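Local coordinates for hypothetical protein Atu2144 (PDB 2ODF), which is of unknown function but belongs to the N-formylglutamate amidohydrolase family, and so probably hydrolyses an amide bond with the help of a metal ion, at residues A[169-174]-A[181-186]; A[198-203]-A[223-228]; A[36-41]-A[50-55]; A[62-67]-A[235-240]; A[140-145]-A[217-222]. All coordinates share one frame; numbering follows the deposited sequence.

Contact 1. Residues A[169-174]-A[181-186]; sequences IGILHD and DAMLAG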
# COMPACT_ATOMS: atom_id res chain seq x y z
N ILE A 169 11.74 -27.12 13.92
CA ILE A 169 10.42 -26.55 13.73
C ILE A 169 10.27 -25.43 14.74
O ILE A 169 10.35 -25.66 15.95
CB ILE A 169 9.30 -27.59 13.97
CG1 ILE A 169 9.45 -28.80 13.07
CG2 ILE A 169 7.88 -26.96 13.79
CD1 ILE A 169 9.03 -28.60 11.63
N GLY A 170 9.99 -24.21 14.25
CA GLY A 170 9.54 -23.13 15.09
C GLY A 170 8.03 -22.97 15.06
O GLY A 170 7.40 -23.03 13.99
N ILE A 171 7.45 -22.78 16.24
CA ILE A 171 6.03 -22.53 16.44
C ILE A 171 5.94 -21.04 16.83
O ILE A 171 6.25 -20.64 17.95
CB ILE A 171 5.40 -23.46 17.52
CG1 ILE A 171 5.63 -24.93 17.15
CG2 ILE A 171 3.89 -23.12 17.74
CD1 ILE A 171 4.94 -25.39 15.85
N LEU A 172 5.54 -20.21 15.87
CA LEU A 172 5.57 -18.76 16.05
C LEU A 172 4.17 -18.20 16.31
O LEU A 172 3.16 -18.68 15.78
CB LEU A 172 6.22 -18.09 14.85
CG LEU A 172 7.75 -18.03 14.86
CD1 LEU A 172 8.37 -19.41 15.00
CD2 LEU A 172 8.20 -17.39 13.59
N HIS A 173 4.11 -17.17 17.13
CA HIS A 173 2.83 -16.57 17.46
C HIS A 173 3.06 -15.16 17.95
O HIS A 173 4.17 -14.80 18.32
CB HIS A 173 2.11 -17.41 18.52
CG HIS A 173 2.81 -17.46 19.83
ND1 HIS A 173 2.66 -16.49 20.80
CD2 HIS A 173 3.67 -18.37 20.35
CE1 HIS A 173 3.40 -16.78 21.85
NE2 HIS A 173 4.02 -17.93 21.61
N ASP A 174 1.99 -14.36 17.90
CA ASP A 174 1.98 -13.00 18.42
C ASP A 174 1.20 -13.01 19.75
O ASP A 174 1.34 -13.95 20.55
CB ASP A 174 1.38 -12.07 17.34
CG ASP A 174 1.76 -10.60 17.56
OD1 ASP A 174 1.17 -9.93 18.44
OD2 ASP A 174 2.67 -10.12 16.85
N ASP A 181 0.53 -22.74 21.93
CA ASP A 181 0.64 -23.43 23.21
C ASP A 181 0.23 -24.88 23.09
O ASP A 181 0.90 -25.76 23.61
CB ASP A 181 -0.24 -22.76 24.28
CG ASP A 181 0.28 -21.40 24.76
OD1 ASP A 181 1.46 -21.07 24.50
OD2 ASP A 181 -0.51 -20.64 25.39
N ALA A 182 -0.91 -25.12 22.43
CA ALA A 182 -1.41 -26.47 22.21
C ALA A 182 -0.41 -27.30 21.40
O ALA A 182 -0.18 -28.47 21.71
CB ALA A 182 -2.77 -26.42 21.49
N MET A 183 0.16 -26.72 20.35
CA MET A 183 1.13 -27.42 19.49
C MET A 183 2.46 -27.67 20.22
O MET A 183 3.08 -28.75 20.09
CB MET A 183 1.38 -26.64 18.19
CG MET A 183 0.24 -26.70 17.19
SD MET A 183 0.42 -25.77 15.62
CE MET A 183 1.57 -26.86 14.71
N LEU A 184 2.91 -26.70 21.00
CA LEU A 184 4.16 -26.87 21.70
C LEU A 184 4.01 -27.97 22.79
O LEU A 184 4.93 -28.74 23.02
CB LEU A 184 4.62 -25.55 22.29
CG LEU A 184 5.20 -24.64 21.20
CD1 LEU A 184 5.14 -23.16 21.61
CD2 LEU A 184 6.63 -25.09 20.83
N ALA A 185 2.85 -28.02 23.43
CA ALA A 185 2.59 -29.05 24.45
C ALA A 185 2.50 -30.41 23.79
O ALA A 185 3.01 -31.41 24.30
CB ALA A 185 1.32 -28.72 25.24
N GLY A 186 1.87 -30.44 22.63
CA GLY A 186 1.74 -31.65 21.86
C GLY A 186 3.05 -32.14 21.28
O GLY A 186 3.17 -33.31 20.94
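This is a buried contact carried by apolar side chains, in which Ile171 of strand 169-172 meets Met183 and Leu184 on helix 178-186, the helix that packs against one face of the central mixed sheet. Ile171 is the centre of it and uses its two branches differently. With CG1 lying beside the backbone N (chi1 -57°), the longer branch runs on to CD1, which touches the terminal methyl of Met183, CE, at 3.8 Å. The base of the side chain belongs to Leu184, whose CD2 is 3.8 Å from Ile171 CG1 while its CG is 4.0 Å from Ile171 CG2. Isoleucine and leucine slide past one another in opposite directions, which brings branch points as well as methyl ends together. Strand, helix and strand 194-196 form a beta-alpha-beta unit, and Leu184 also touches Val194 and Arg196 of the second, parallel strand, so a single leucine packs on both strands of the unit. A beta-branched isoleucine is at home in the extended strand, and the flexible methionine, bent at chi3 (76°), turns its methyl inward; Met183 also reaches Met248 and Ala251 of helix 234-256. Leu172, the next residue along, faces the other side of the sheet, where its CD1 lies 3.9 Å from Gly170 CA, packed against a residue with no side chain. Where the strand ends, His173 ND1 donates to Asp174 O over 2.9 Å, in the ring plane and on a carbonyl lone pair, a nearly straight bond (167°) that fixes the rotation of the imidazole.

Contact 2. Residues A[198-203]-A[223-228]; sequences DPYGPE and MIEIRN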
# COMPACT_ATOMS: atom_id res chain seq x y z
N ASP A 198 11.18 -19.30 17.58
CA ASP A 198 12.57 -19.59 17.33
C ASP A 198 12.54 -20.29 15.98
O ASP A 198 11.87 -21.30 15.85
CB ASP A 198 13.05 -20.56 18.42
CG ASP A 198 14.55 -20.71 18.50
OD1 ASP A 198 15.29 -20.35 17.56
OD2 ASP A 198 14.99 -21.27 19.52
N PRO A 199 13.30 -19.79 14.97
CA PRO A 199 14.39 -18.81 15.01
C PRO A 199 14.00 -17.35 15.01
O PRO A 199 14.87 -16.48 15.13
CB PRO A 199 15.17 -19.14 13.74
CG PRO A 199 14.11 -19.57 12.79
CD PRO A 199 13.08 -20.29 13.60
N TYR A 200 12.71 -17.07 14.83
CA TYR A 200 12.23 -15.71 14.86
C TYR A 200 10.95 -15.67 15.66
O TYR A 200 10.28 -16.68 15.83
CB TYR A 200 11.97 -15.20 13.44
CG TYR A 200 13.15 -15.26 12.50
CD1 TYR A 200 14.25 -14.43 12.68
CD2 TYR A 200 13.15 -16.12 11.41
CE1 TYR A 200 15.34 -14.49 11.81
CE2 TYR A 200 14.22 -16.18 10.53
CZ TYR A 200 15.32 -15.36 10.74
OH TYR A 200 16.37 -15.41 9.85
N GLY A 201 10.62 -14.47 16.15
CA GLY A 201 9.37 -14.22 16.84
C GLY A 201 8.84 -12.83 16.49
O GLY A 201 9.41 -12.13 15.64
N PRO A 202 7.72 -12.43 17.14
CA PRO A 202 7.12 -11.12 16.84
C PRO A 202 8.10 -9.96 17.06
O PRO A 202 7.96 -8.90 16.44
CB PRO A 202 5.91 -11.06 17.79
CG PRO A 202 6.10 -12.12 18.77
CD PRO A 202 6.95 -13.18 18.15
N GLU A 203 9.11 -10.19 17.90
CA GLU A 203 10.16 -9.21 18.11
C GLU A 203 10.93 -8.87 16.84
O GLU A 203 11.44 -7.76 16.72
CB GLU A 203 11.12 -9.73 19.18
CG GLU A 203 10.47 -9.88 20.57
CD GLU A 203 11.37 -10.58 21.57
OE1 GLU A 203 12.59 -10.71 21.28
OE2 GLU A 203 10.87 -11.00 22.66
N MET A 223 2.20 -19.47 13.07
CA MET A 223 3.15 -19.40 11.98
C MET A 223 4.14 -20.52 12.21
O MET A 223 4.67 -20.67 13.30
CB MET A 223 3.82 -18.02 12.02
CG MET A 223 5.05 -17.80 11.15
SD MET A 223 5.63 -16.07 11.12
CE MET A 223 7.12 -16.39 10.28
N ILE A 224 4.33 -21.35 11.19
CA ILE A 224 5.17 -22.51 11.26
C ILE A 224 6.45 -22.27 10.44
O ILE A 224 6.38 -21.97 9.25
CB ILE A 224 4.42 -23.81 10.74
CG1 ILE A 224 3.22 -24.12 11.60
CG2 ILE A 224 5.34 -25.01 10.76
CD1 ILE A 224 2.35 -25.13 11.03
N GLU A 225 7.58 -22.42 11.09
CA GLU A 225 8.90 -22.34 10.49
C GLU A 225 9.51 -23.75 10.43
O GLU A 225 9.53 -24.45 11.44
CB GLU A 225 9.78 -21.45 11.35
CG GLU A 225 9.62 -19.98 11.10
CD GLU A 225 10.33 -19.49 9.89
OE1 GLU A 225 10.68 -20.28 9.00
OE2 GLU A 225 10.52 -18.27 9.80
N ILE A 226 10.01 -24.14 9.26
CA ILE A 226 10.64 -25.43 9.05
C ILE A 226 12.05 -25.21 8.54
O ILE A 226 12.24 -24.52 7.53
CB ILE A 226 9.86 -26.24 8.02
CG1 ILE A 226 8.38 -26.32 8.41
CG2 ILE A 226 10.48 -27.62 7.80
CD1 ILE A 226 7.51 -26.69 7.24
N ARG A 227 13.06 -25.80 9.17
CA ARG A 227 14.42 -25.63 8.68
C ARG A 227 14.53 -26.27 7.29
O ARG A 227 14.10 -27.41 7.09
CB ARG A 227 15.43 -26.21 9.68
CG ARG A 227 16.83 -25.63 9.54
CD ARG A 227 17.79 -26.26 10.54
NE ARG A 227 17.97 -27.69 10.25
CZ ARG A 227 18.32 -28.63 11.13
NH1 ARG A 227 18.55 -28.34 12.40
NH2 ARG A 227 18.43 -29.88 10.72
N ASN A 228 15.08 -25.55 6.31
CA ASN A 228 14.77 -25.91 4.91
C ASN A 228 15.42 -27.21 4.44
O ASN A 228 14.92 -27.83 3.52
CB ASN A 228 14.97 -24.74 3.91
CG ASN A 228 16.42 -24.41 3.64
OD1 ASN A 228 17.26 -25.31 3.54
ND2 ASN A 228 16.73 -23.09 3.49
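Glu225 meets Pro199 and Tyr200 where the loop after strand 194-196 passes over one face of the central mixed sheet. Glu225 belongs to strand 220-227 and is buried, flanked in the sheet by Leu172 on one neighbouring strand and by His154 and Phe156 on the other. Its CB begins the contact, lying 4.2 Å from Pro199 CD. Next comes Glu225 CG, 4.3 Å from Pro199 CD, and there the chain bends (chi2 -79°), turning the carboxylate toward the tyrosine. Proline fits this turn of the loop because it adopts a cis peptide bond more readily than other residues, as it does here, and its compact ring lies against the aliphatic part of the glutamate without asking for a polar partner. Next in line, Tyr200 crosses the glutamate at a slant, with ring and carboxylate planes 44° apart. Its hydroxyl makes a weak hydrogen bond with Arg165 NH1, which ties the far end of the ring to another loop. No hydrogen bond joins the two segments; the carboxylate instead comes up to the C-H rim of the aromatic ring, in its plane, with Glu225 OE2 3.8 Å from Tyr200 CD2.

Contact 3. Residues A[36-41]-A[50-55]; sequences ATIPQK and DVLSSH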
# COMPACT_ATOMS: atom_id res chain seq x y z
N ALA A 36 9.98 -17.96 -5.99
CA ALA A 36 11.22 -17.26 -6.26
C ALA A 36 11.15 -16.43 -7.55
O ALA A 36 12.12 -15.72 -7.88
CB ALA A 36 12.34 -18.27 -6.35
N THR A 37 10.01 -16.47 -8.24
CA THR A 37 9.85 -15.81 -9.53
C THR A 37 10.03 -14.28 -9.44
O THR A 37 9.47 -13.62 -8.57
CB THR A 37 8.50 -16.12 -10.16
OG1 THR A 37 8.29 -17.55 -10.18
CG2 THR A 37 8.47 -15.57 -11.59
N ILE A 38 10.86 -13.75 -10.32
CA ILE A 38 11.07 -12.31 -10.46
C ILE A 38 10.29 -11.90 -11.70
O ILE A 38 10.51 -12.46 -12.79
CB ILE A 38 12.57 -11.94 -10.68
CG1 ILE A 38 13.50 -12.57 -9.62
CG2 ILE A 38 12.75 -10.40 -10.70
CD1 ILE A 38 13.14 -12.28 -8.18
N PRO A 39 9.39 -10.90 -11.57
CA PRO A 39 8.70 -10.41 -12.75
C PRO A 39 9.71 -9.97 -13.81
O PRO A 39 10.77 -9.46 -13.46
CB PRO A 39 7.90 -9.21 -12.24
CG PRO A 39 7.74 -9.44 -10.80
CD PRO A 39 8.97 -10.17 -10.35
N GLN A 40 9.37 -10.21 -15.06
CA GLN A 40 10.25 -9.96 -16.20
C GLN A 40 10.80 -8.54 -16.14
O GLN A 40 11.98 -8.33 -16.36
CB GLN A 40 9.49 -10.20 -17.52
CG GLN A 40 10.41 -10.36 -18.74
CD GLN A 40 9.67 -10.21 -20.08
OE1 GLN A 40 9.47 -11.19 -20.79
NE2 GLN A 40 9.28 -8.98 -20.42
N LYS A 41 9.96 -7.57 -15.79
CA LYS A 41 10.40 -6.18 -15.81
C LYS A 41 11.66 -5.93 -14.96
O LYS A 41 12.41 -5.00 -15.23
CB LYS A 41 9.25 -5.24 -15.41
CG LYS A 41 8.82 -5.29 -13.98
CD LYS A 41 7.82 -4.13 -13.62
CE LYS A 41 8.51 -2.84 -13.13
NZ LYS A 41 7.65 -2.00 -12.17
N ASP A 50 23.19 -17.74 -8.79
CA ASP A 50 23.22 -18.43 -7.49
C ASP A 50 22.34 -17.78 -6.42
O ASP A 50 21.66 -18.47 -5.69
CB ASP A 50 24.65 -18.51 -6.92
CG ASP A 50 25.52 -19.53 -7.64
OD1 ASP A 50 25.05 -20.18 -8.60
OD2 ASP A 50 26.70 -19.67 -7.22
N VAL A 51 22.41 -16.46 -6.29
CA VAL A 51 21.62 -15.79 -5.26
C VAL A 51 20.14 -15.90 -5.66
O VAL A 51 19.28 -16.10 -4.80
CB VAL A 51 22.02 -14.29 -5.03
CG1 VAL A 51 21.00 -13.60 -4.12
CG2 VAL A 51 23.42 -14.19 -4.41
N LEU A 52 19.86 -15.84 -6.95
CA LEU A 52 18.46 -15.87 -7.42
C LEU A 52 17.81 -17.24 -7.22
O LEU A 52 16.59 -17.35 -7.14
CB LEU A 52 18.37 -15.47 -8.89
CG LEU A 52 18.55 -13.99 -9.22
CD1 LEU A 52 18.66 -13.85 -10.74
CD2 LEU A 52 17.45 -13.11 -8.66
N SER A 53 18.65 -18.28 -7.16
CA SER A 53 18.17 -19.66 -6.95
C SER A 53 18.30 -20.07 -5.48
O SER A 53 18.05 -21.23 -5.10
CB SER A 53 18.97 -20.59 -7.86
OG SER A 53 20.32 -20.65 -7.43
N SER A 54 18.65 -19.10 -4.63
CA SER A 54 18.88 -19.38 -3.22
C SER A 54 17.67 -19.00 -2.39
O SER A 54 16.68 -18.51 -2.91
CB SER A 54 20.10 -18.59 -2.71
OG SER A 54 19.79 -17.20 -2.55
N HIS A 55 17.80 -19.21 -1.09
CA HIS A 55 16.81 -18.79 -0.10
C HIS A 55 16.61 -17.27 0.01
O HIS A 55 15.67 -16.86 0.69
CB HIS A 55 17.16 -19.35 1.28
CG HIS A 55 18.40 -18.76 1.86
ND1 HIS A 55 18.38 -17.64 2.67
CD2 HIS A 55 19.71 -19.08 1.71
CE1 HIS A 55 19.61 -17.31 2.99
NE2 HIS A 55 20.44 -18.17 2.43
O HOH W 1 14.71 -15.90 -8.51
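Ile38 and Leu52 touch at the surface where the loop that leaves strand 27-31 of the central mixed sheet runs alongside the end of the short helix 49-52. Ile38 CG1 lies 4.1 Å from Leu52 CD2, the two side chains crossing at about a right angle, so that one leucine methyl rests on the longer isoleucine branch. Leu52 has CG beside its backbone N (chi1 -74°), which sends the methyl to the loop although the side chain does not leave the backbone pointing straight at it. The second point of touch is looser: Ala36 CB stands 4.4 Å from Leu52 O, and the small side chain is consistent with the close approach of the two backbones, which a water joins. That water donates to both Ala36 O and Leu52 O, each 2.7 Å from its oxygen, and it lies 3.9 Å from Leu52 CD2, beside the apolar pair. The bridge serves a carbonyl in the last helical turn, where the chain no longer supplies the next helical N-H. Farther out, the loop is placed by Thr37, which bonds through its backbone to Ser83, and by Ile38, which also packs on Ser83. On the helix side, serines suit a helix end because a short hydroxyl can both donate to a backbone oxygen and accept a backbone N-H: Ser53 OG bonds to Ala49 O, and Ser54 OG accepts from Ala56 N. Val51 O is gripped twice, by Ser54 N at 3.1 Å and by Ser54 OG at 2.6 Å, the hydroxyl tilted 20° from the carbonyl plane.

Contact 4. Residues A[62-67]-A[235-240]; sequences ALAVAR and GEQAAI
Gln237 lays the flat of its terminal amide over the methyl group of Ala64. Ala64 CB is 3.4 Å from Gln237 OE1 and 3.5 Å from Gln237 CD, and its distance to Gln237 NE2, 3.7 Å, is little different, as expected of a methyl above the amide rather than beyond one end of it. CG of the glutamine stands beside the backbone N (chi1 -68°), and the chain is extended from there (chi2 156°), carrying the amide across the gap between two helices. On its way the aliphatic part passes Val65, whose CG2 is 4.2 Å from Gln237 CG. A glutamine serves well in this half-buried spot, because its methylenes pack on apolar neighbours while the polar end still finds a partner: NE2 bonds to Ile231 O, in the loop leading to its own helix, and this helps hold the amide flat over Ala64. Size is what the alanine contributes. A single methyl takes up little depth, and the helices come close, with Val65 CA 5.5 Å from Gln237 CA. No hydrogen bond links the segments, so the join rests on van der Waals contact. On another side of helix 62-73, Leu63 CD2 lies 3.4 Å above the guanidinium plane of Arg67, displaced toward the edge of the group, and Arg67 NH2 forms a salt bridge with Glu19. Helices 62-73 and 234-256 thus pack side by side against the central sheet, where Val65 and Ile240 both rest on Ile226 of strand 220-227, and Leu63, Ala66 and Arg67 extend the packing to strand 77-80.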
# COMPACT_ATOMS: atom_id res chain seq x y z
N ALA A 62 8.65 -24.55 1.25
CA ALA A 62 7.48 -24.07 2.00
C ALA A 62 6.15 -24.24 1.24
O ALA A 62 5.17 -24.70 1.82
CB ALA A 62 7.69 -22.61 2.45
N LEU A 63 6.11 -23.86 -0.03
CA LEU A 63 4.90 -24.03 -0.84
C LEU A 63 4.61 -25.53 -1.03
O LEU A 63 3.45 -25.94 -1.03
CB LEU A 63 5.07 -23.34 -2.20
CG LEU A 63 3.94 -23.42 -3.18
CD1 LEU A 63 2.69 -22.87 -2.51
CD2 LEU A 63 4.30 -22.70 -4.54
N ALA A 64 5.66 -26.33 -1.13
CA ALA A 64 5.52 -27.76 -1.40
C ALA A 64 4.85 -28.41 -0.20
O ALA A 64 3.92 -29.19 -0.36
CB ALA A 64 6.90 -28.39 -1.66
N VAL A 65 5.36 -28.06 1.00
CA VAL A 65 4.78 -28.50 2.26
C VAL A 65 3.36 -27.98 2.42
O VAL A 65 2.48 -28.72 2.80
CB VAL A 65 5.65 -28.09 3.46
CG1 VAL A 65 4.88 -28.26 4.77
CG2 VAL A 65 6.96 -28.89 3.47
N ALA A 66 3.15 -26.69 2.12
CA ALA A 66 1.80 -26.09 2.17
C ALA A 66 0.77 -26.79 1.28
O ALA A 66 -0.38 -26.96 1.67
CB ALA A 66 1.88 -24.61 1.84
N ARG A 67 1.18 -27.16 0.09
CA ARG A 67 0.34 -27.93 -0.79
C ARG A 67 -0.06 -29.28 -0.19
O ARG A 67 -1.19 -29.64 -0.25
CB ARG A 67 0.97 -28.07 -2.17
CG ARG A 67 1.01 -26.80 -2.95
CD ARG A 67 1.62 -26.97 -4.28
NE ARG A 67 1.20 -25.89 -5.11
CZ ARG A 67 1.95 -25.30 -6.01
NH1 ARG A 67 3.17 -25.69 -6.20
NH2 ARG A 67 1.46 -24.32 -6.71
N GLY A 235 9.94 -36.64 -0.74
CA GLY A 235 9.75 -37.57 0.40
C GLY A 235 9.82 -36.87 1.74
O GLY A 235 8.98 -37.11 2.63
N GLU A 236 10.82 -36.00 1.89
CA GLU A 236 11.02 -35.19 3.11
C GLU A 236 9.85 -34.26 3.32
O GLU A 236 9.40 -34.08 4.44
CB GLU A 236 12.31 -34.39 3.03
CG GLU A 236 13.61 -35.24 3.04
CD GLU A 236 14.86 -34.44 2.66
OE1 GLU A 236 14.77 -33.20 2.48
OE2 GLU A 236 15.95 -35.04 2.56
N GLN A 237 9.38 -33.67 2.23
CA GLN A 237 8.19 -32.79 2.29
C GLN A 237 6.96 -33.54 2.79
O GLN A 237 6.25 -33.06 3.71
CB GLN A 237 7.95 -32.13 0.91
CG GLN A 237 9.07 -31.09 0.54
CD GLN A 237 9.23 -30.85 -0.95
OE1 GLN A 237 8.48 -31.38 -1.77
NE2 GLN A 237 10.23 -30.02 -1.31
N ALA A 238 6.72 -34.71 2.22
CA ALA A 238 5.60 -35.57 2.63
C ALA A 238 5.72 -35.95 4.10
O ALA A 238 4.73 -35.94 4.85
CB ALA A 238 5.53 -36.85 1.75
N ALA A 239 6.92 -36.31 4.52
CA ALA A 239 7.18 -36.69 5.89
C ALA A 239 6.84 -35.54 6.86
O ALA A 239 6.06 -35.69 7.77
CB ALA A 239 8.65 -37.14 6.06
N ILE A 240 7.46 -34.40 6.64
CA ILE A 240 7.25 -33.24 7.51
C ILE A 240 5.78 -32.78 7.49
O ILE A 240 5.23 -32.39 8.54
CB ILE A 240 8.23 -32.08 7.15
CG1 ILE A 240 9.65 -32.41 7.66
CG2 ILE A 240 7.74 -30.72 7.73
CD1 ILE A 240 9.78 -32.54 9.22

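Contact 5. Residues A[140-145]-A[217-222]; sequences ERQAAG and DGLLNV
The amide of Gln142 points its edge onto the face of the Asp217 carboxylate, the two planes 79° apart, while Leu219 CD2 stands above the amide plane, offset past NE2. This joins the last turn of the long helix 116-143 to the loop that runs into strand 220-227 of the central mixed sheet. Asp217 OD2 is 3.1 Å from the atom modelled as Gln142 OE1, though which end of the amide is oxygen is uncertain. Leu219 does not depend on that choice: its CD2 lies 3.9 Å from the atom modelled as Gln142 NE2, an apolar methyl close to the flat group. A bend at chi2 (-143°) turns the amide so that one end meets Asp217 and the other lies near Leu219. The leucine is buried and also packs on Val150 of the neighbouring strand, while the charged aspartate lies at the exposed surface. Between them Gly218 takes a positive phi of 70°, readily adopted by a residue without a side chain, and its carbonyl oxygen bonds to Arg178 NH2. Beyond Gln142 the helix closes in a Schellman motif, with Gly145 as C-prime residue: Arg146 N bonds to Arg141 O, and Gly145 N lies 3.0 Å from Gln142 O.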
# COMPACT_ATOMS: atom_id res chain seq x y z
N GLU A 140 -15.58 -14.05 3.94
CA GLU A 140 -16.55 -14.94 3.36
C GLU A 140 -16.81 -16.13 4.32
O GLU A 140 -17.97 -16.47 4.63
CB GLU A 140 -16.05 -15.40 2.00
CG GLU A 140 -17.07 -16.08 1.19
CD GLU A 140 -16.56 -16.43 -0.19
OE1 GLU A 140 -15.48 -17.09 -0.29
OE2 GLU A 140 -17.25 -16.03 -1.17
N ARG A 141 -15.73 -16.75 4.80
CA ARG A 141 -15.86 -17.84 5.79
C ARG A 141 -16.69 -17.39 7.01
O ARG A 141 -17.59 -18.10 7.51
CB ARG A 141 -14.48 -18.33 6.22
CG ARG A 141 -13.64 -19.04 5.15
CD ARG A 141 -14.23 -20.34 4.67
NE ARG A 141 -13.65 -20.75 3.37
CZ ARG A 141 -12.48 -21.35 3.22
NH1 ARG A 141 -11.72 -21.63 4.26
NH2 ARG A 141 -12.05 -21.68 2.00
N GLN A 142 -16.41 -16.19 7.50
CA GLN A 142 -17.09 -15.73 8.70
C GLN A 142 -18.58 -15.51 8.44
O GLN A 142 -19.42 -15.76 9.33
CB GLN A 142 -16.42 -14.48 9.27
CG GLN A 142 -14.94 -14.75 9.60
CD GLN A 142 -14.42 -14.07 10.83
OE1 GLN A 142 -13.67 -13.10 10.74
NE2 GLN A 142 -14.77 -14.61 12.01
N ALA A 143 -18.89 -15.07 7.22
CA ALA A 143 -20.28 -14.87 6.80
C ALA A 143 -21.08 -16.20 6.73
O ALA A 143 -22.31 -16.19 6.87
CB ALA A 143 -20.30 -14.15 5.44
N ALA A 144 -20.40 -17.31 6.50
CA ALA A 144 -21.00 -18.63 6.48
C ALA A 144 -20.95 -19.29 7.85
O ALA A 144 -21.30 -20.47 7.99
CB ALA A 144 -20.30 -19.52 5.44
N GLY A 145 -20.51 -18.53 8.86
CA GLY A 145 -20.37 -19.01 10.22
C GLY A 145 -19.27 -20.02 10.48
O GLY A 145 -19.31 -20.71 11.50
N ASP A 217 -9.63 -10.45 14.34
CA ASP A 217 -10.87 -11.19 14.38
C ASP A 217 -10.87 -12.31 15.43
O ASP A 217 -11.77 -13.11 15.44
CB ASP A 217 -11.18 -11.76 12.98
CG ASP A 217 -11.89 -10.75 12.05
OD1 ASP A 217 -12.72 -9.93 12.53
OD2 ASP A 217 -11.66 -10.79 10.84
N GLY A 218 -9.84 -12.39 16.28
CA GLY A 218 -9.80 -13.37 17.37
C GLY A 218 -9.62 -14.81 16.94
O GLY A 218 -9.97 -15.76 17.66
N LEU A 219 -9.05 -14.99 15.75
CA LEU A 219 -8.95 -16.29 15.13
C LEU A 219 -7.73 -17.04 15.65
O LEU A 219 -6.66 -16.45 15.86
CB LEU A 219 -8.81 -16.12 13.60
CG LEU A 219 -9.86 -15.33 12.84
CD1 LEU A 219 -9.51 -15.23 11.33
CD2 LEU A 219 -11.24 -15.90 13.02
N LEU A 220 -7.90 -18.35 15.84
CA LEU A 220 -6.77 -19.20 16.16
C LEU A 220 -5.76 -19.06 15.03
O LEU A 220 -6.12 -18.92 13.84
CB LEU A 220 -7.21 -20.66 16.31
CG LEU A 220 -8.09 -21.07 17.50
CD1 LEU A 220 -8.64 -22.50 17.37
CD2 LEU A 220 -7.34 -20.90 18.81
N ASN A 221 -4.49 -19.11 15.37
CA ASN A 221 -3.47 -18.88 14.38
C ASN A 221 -2.12 -19.35 14.82
O ASN A 221 -1.82 -19.43 15.99
CB ASN A 221 -3.41 -17.39 14.04
CG ASN A 221 -3.03 -16.54 15.21
OD1 ASN A 221 -3.87 -16.23 16.10
ND2 ASN A 221 -1.78 -16.13 15.23
N VAL A 222 -1.27 -19.62 13.85
CA VAL A 222 0.11 -19.94 14.13
C VAL A 222 0.93 -19.72 12.87
O VAL A 222 0.44 -19.80 11.75
CB VAL A 222 0.25 -21.42 14.63
CG1 VAL A 222 0.01 -22.43 13.44
CG2 VAL A 222 1.61 -21.66 15.26

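In the fold
Strand 220-227 ties four of the five contacts together: contacts 2 and 5 both use it, contact 1 sits on the neighbouring strand 169-172, and contact 4 rests on it through Ile226, whose CD1 is 3.9 Å from Val65 CG1. Contacts 1 and 2 touch, their centres about 10 Å apart, linked by Leu172 N to Met223 O at 2.8 Å. Contact 3 lies about 31 Å from contact 1, centre to centre, across the chain's centre, although its nearest atoms come within about 4 Å of contact 2 without touching it. Along the sequence contact 3 closes first; contact 4 then spans contacts 1, 2 and 5, while 2 and 5 interleave. Sequence-distant helices and loops thus assemble around one sheet.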